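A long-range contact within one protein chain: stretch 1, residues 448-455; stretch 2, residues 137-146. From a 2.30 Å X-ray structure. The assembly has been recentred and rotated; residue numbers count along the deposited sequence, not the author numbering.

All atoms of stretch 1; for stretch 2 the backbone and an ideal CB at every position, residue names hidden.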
# COMPACT_ATOMS: atom_id res chain seq x y z
N HIS A 448 13.32 28.84 -0.95
CA HIS A 448 13.10 27.44 -0.62
C HIS A 448 13.88 26.57 -1.59
O HIS A 448 13.64 26.58 -2.80
CB HIS A 448 11.62 27.10 -0.61
CG HIS A 448 10.92 27.73 0.54
ND1 HIS A 448 10.94 27.17 1.81
CD2 HIS A 448 10.27 28.91 0.66
CE1 HIS A 448 10.28 27.96 2.64
NE2 HIS A 448 9.86 29.02 1.97
N LEU A 449 14.85 25.84 -1.03
CA LEU A 449 15.75 25.02 -1.82
C LEU A 449 15.56 23.53 -1.61
O LEU A 449 16.00 22.74 -2.45
CB LEU A 449 17.20 25.41 -1.50
CG LEU A 449 17.54 26.87 -1.76
CD1 LEU A 449 18.90 27.19 -1.14
CD2 LEU A 449 17.52 27.18 -3.25
N GLY A 450 14.91 23.12 -0.53
CA GLY A 450 14.62 21.72 -0.31
C GLY A 450 15.62 21.08 0.63
O GLY A 450 16.63 21.67 1.04
N GLY A 451 15.32 19.82 0.97
CA GLY A 451 16.23 19.05 1.79
C GLY A 451 17.61 18.95 1.16
O GLY A 451 17.80 19.13 -0.04
N TYR A 452 18.60 18.71 2.02
CA TYR A 452 19.97 18.51 1.56
C TYR A 452 20.53 19.77 0.90
O TYR A 452 21.18 19.71 -0.14
CB TYR A 452 20.05 17.27 0.66
CG TYR A 452 20.00 16.02 1.51
CD1 TYR A 452 18.79 15.42 1.87
CD2 TYR A 452 21.17 15.48 2.02
CE1 TYR A 452 18.77 14.31 2.69
CE2 TYR A 452 21.16 14.37 2.83
CZ TYR A 452 19.97 13.79 3.17
OH TYR A 452 20.00 12.71 4.00
N SER A 453 20.27 20.92 1.52
CA SER A 453 20.75 22.23 1.10
C SER A 453 21.47 22.91 2.25
O SER A 453 21.12 22.69 3.42
CB SER A 453 19.59 23.13 0.62
OG SER A 453 18.79 22.51 -0.37
N PRO A 454 22.45 23.76 1.96
CA PRO A 454 23.16 24.48 3.03
C PRO A 454 22.27 25.54 3.67
O PRO A 454 21.58 26.29 2.98
CB PRO A 454 24.35 25.13 2.31
CG PRO A 454 24.23 24.77 0.86
CD PRO A 454 22.86 24.21 0.62
N LYS A 455 22.31 25.60 5.00
CA LYS A 455 21.54 26.55 5.77
C LYS A 455 22.43 27.66 6.34
O LYS A 455 23.53 27.37 6.84
CB LYS A 455 20.80 25.86 6.92
CG LYS A 455 19.62 25.01 6.46
CD LYS A 455 19.23 24.03 7.53
CE LYS A 455 17.90 23.36 7.23
NZ LYS A 455 17.68 22.16 8.10
N UNK A 137 27.07 22.35 0.85
CA UNK A 137 28.16 23.00 1.55
C UNK A 137 27.98 24.51 1.45
O UNK A 137 27.39 25.01 0.49
CB UNK A 137 29.51 22.57 0.98
N UNK A 138 28.53 25.21 2.43
CA UNK A 138 28.40 26.65 2.50
C UNK A 138 28.93 27.30 1.23
O UNK A 138 30.04 27.00 0.77
CB UNK A 138 29.14 27.19 3.73
N UNK A 139 28.12 28.16 0.62
CA UNK A 139 28.52 28.88 -0.56
C UNK A 139 28.50 28.12 -1.87
O UNK A 139 28.93 28.67 -2.88
CB UNK A 139 29.93 29.42 -0.34
N UNK A 140 28.01 26.88 -1.90
CA UNK A 140 27.93 26.14 -3.16
C UNK A 140 26.63 26.45 -3.91
O UNK A 140 25.62 26.83 -3.32
CB UNK A 140 28.04 24.64 -2.90
N UNK A 141 26.68 26.28 -5.24
CA UNK A 141 25.53 26.53 -6.11
C UNK A 141 24.40 25.54 -5.83
O UNK A 141 24.59 24.32 -5.90
CB UNK A 141 25.95 26.45 -7.58
N UNK A 142 23.20 26.07 -5.55
CA UNK A 142 22.02 25.27 -5.22
C UNK A 142 21.10 25.20 -6.43
O UNK A 142 20.34 26.14 -6.70
CB UNK A 142 21.28 25.85 -4.01
N UNK A 143 21.17 24.10 -7.16
CA UNK A 143 20.31 23.89 -8.31
C UNK A 143 18.88 23.55 -7.87
O UNK A 143 18.60 23.40 -6.68
CB UNK A 143 20.88 22.78 -9.20
N UNK A 144 17.92 23.49 -8.81
CA UNK A 144 16.58 23.07 -8.41
C UNK A 144 16.63 21.66 -7.82
O UNK A 144 17.48 20.85 -8.17
CB UNK A 144 15.62 23.12 -9.60
N UNK A 145 15.72 21.40 -6.89
CA UNK A 145 15.65 20.09 -6.25
C UNK A 145 15.47 18.99 -7.30
O UNK A 145 15.11 19.24 -8.46
CB UNK A 145 14.51 20.05 -5.24
N UNK A 146 15.77 17.75 -6.90
CA UNK A 146 15.81 16.65 -7.87
C UNK A 146 14.46 16.46 -8.58
O UNK A 146 14.41 16.32 -9.81
CB UNK A 146 16.21 15.35 -7.17

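Position 137 turns its CB away from stretch 1, and nothing of that stretch lies within 5.5 Å of it; only the backbone meets the partner, so many side chains would be compatible. The residue is Ala-137, whose carbonyl O lies 3.2 Å from Pro-454 CG. The same O accepts a hydrogen bond from the backbone N of position 140 at 3.1 Å, closing a type II turn.

At 138 the CB points sideways, 5.4 Å from Pro-454 CB, and the backbone carbonyl of Lys-455 offers an acceptor nearby. A small or polar side chain would fit. Asp-138 reaches Lys-455 O through water 1, which donates both to its OD2 (2.4 Å) and to that O (3.0 Å); a carboxylate is well suited to receive the water's second proton.

Position 139 has phi 78° and psi 6°, a conformation easiest without a side chain and usual for the third place of a type II turn. It is Gly-139. At 140 the CB points sideways, 5.3 Å from Pro-454 CG, and does not decide the residue; it is Ala-140. Position 141 faces away and is Thr-141.

Position 142 points toward stretch 1, its CB 4.0 Å from Leu-449 CD1. A medium-length chain with an aliphatic stem, such as Leu, Met or Gln, could fill this space. Gln-142 packs its CG 3.9 Å from Leu-449 CD1. Its OE1 approaches Pro-454 CD at 3.1 Å and Ser-453 CB at 3.7 Å, yet finds no hydrogen-bond partner. The amide is instead anchored through NE2, which donates to Ala-140 O at 3.2 Å and so ties the side chain back to its own loop.

Positions 143 and 144 both point away. Phe-143 contributes its backbone O, joined to Leu-449 O by water 2, which donates to them at 2.9 and 2.7 Å respectively. At 144, phi of -60° is compatible with proline, and the residue is Pro-144.

Position 145 points toward stretch 1, its CB 4.1 Å from Leu-449 O, with the carbonyl O of Gly-451, an acceptor, beyond. A donor on a flexible stem would suit; the position also comes right before a helix, where a side-chain acceptor can take up a free backbone N-H. Gln-145 provides donor and acceptor: NE2 donates to Gly-451 O at 3.2 Å, while OE1 accepts from the backbone N of position 146 at 2.8 Å. NE2 also passes 3.9 Å from Gly-450 CA, where a CB would clash with it.

Position 146 is out of reach; Ala-146, a good helix former, begins the helix.

Stretch 2, residues 137-146: ADGATQFPQA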
# COMPACT_ATOMS: atom_id res chain seq x y z
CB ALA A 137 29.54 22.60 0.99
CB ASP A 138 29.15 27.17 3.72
CG ASP A 138 28.63 28.50 4.19
OD1 ASP A 138 28.91 29.52 3.51
OD2 ASP A 138 27.92 28.52 5.22
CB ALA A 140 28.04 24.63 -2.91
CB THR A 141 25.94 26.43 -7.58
OG1 THR A 141 27.21 27.04 -7.76
CG2 THR A 141 24.90 27.10 -8.48
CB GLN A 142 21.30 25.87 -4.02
CG GLN A 142 22.10 25.73 -2.75
CD GLN A 142 22.66 24.33 -2.59
OE1 GLN A 142 21.93 23.39 -2.27
NE2 GLN A 142 23.97 24.17 -2.80
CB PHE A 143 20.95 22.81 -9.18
CG PHE A 143 22.29 23.21 -9.72
CD1 PHE A 143 22.38 23.98 -10.87
CD2 PHE A 143 23.46 22.83 -9.07
CE1 PHE A 143 23.63 24.36 -11.38
CE2 PHE A 143 24.71 23.20 -9.57
CZ PHE A 143 24.79 23.96 -10.72
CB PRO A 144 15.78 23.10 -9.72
CG PRO A 144 16.53 24.03 -10.61
CD PRO A 144 17.98 23.84 -10.24
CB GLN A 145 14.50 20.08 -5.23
CG GLN A 145 14.36 18.81 -4.40
CD GLN A 145 15.63 18.45 -3.64
OE1 GLN A 145 16.64 18.05 -4.23
NE2 GLN A 145 15.57 18.55 -2.32
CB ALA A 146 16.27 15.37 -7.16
O HOH W 1 25.72 27.58 4.74
O HOH W 2 16.35 23.87 -4.89
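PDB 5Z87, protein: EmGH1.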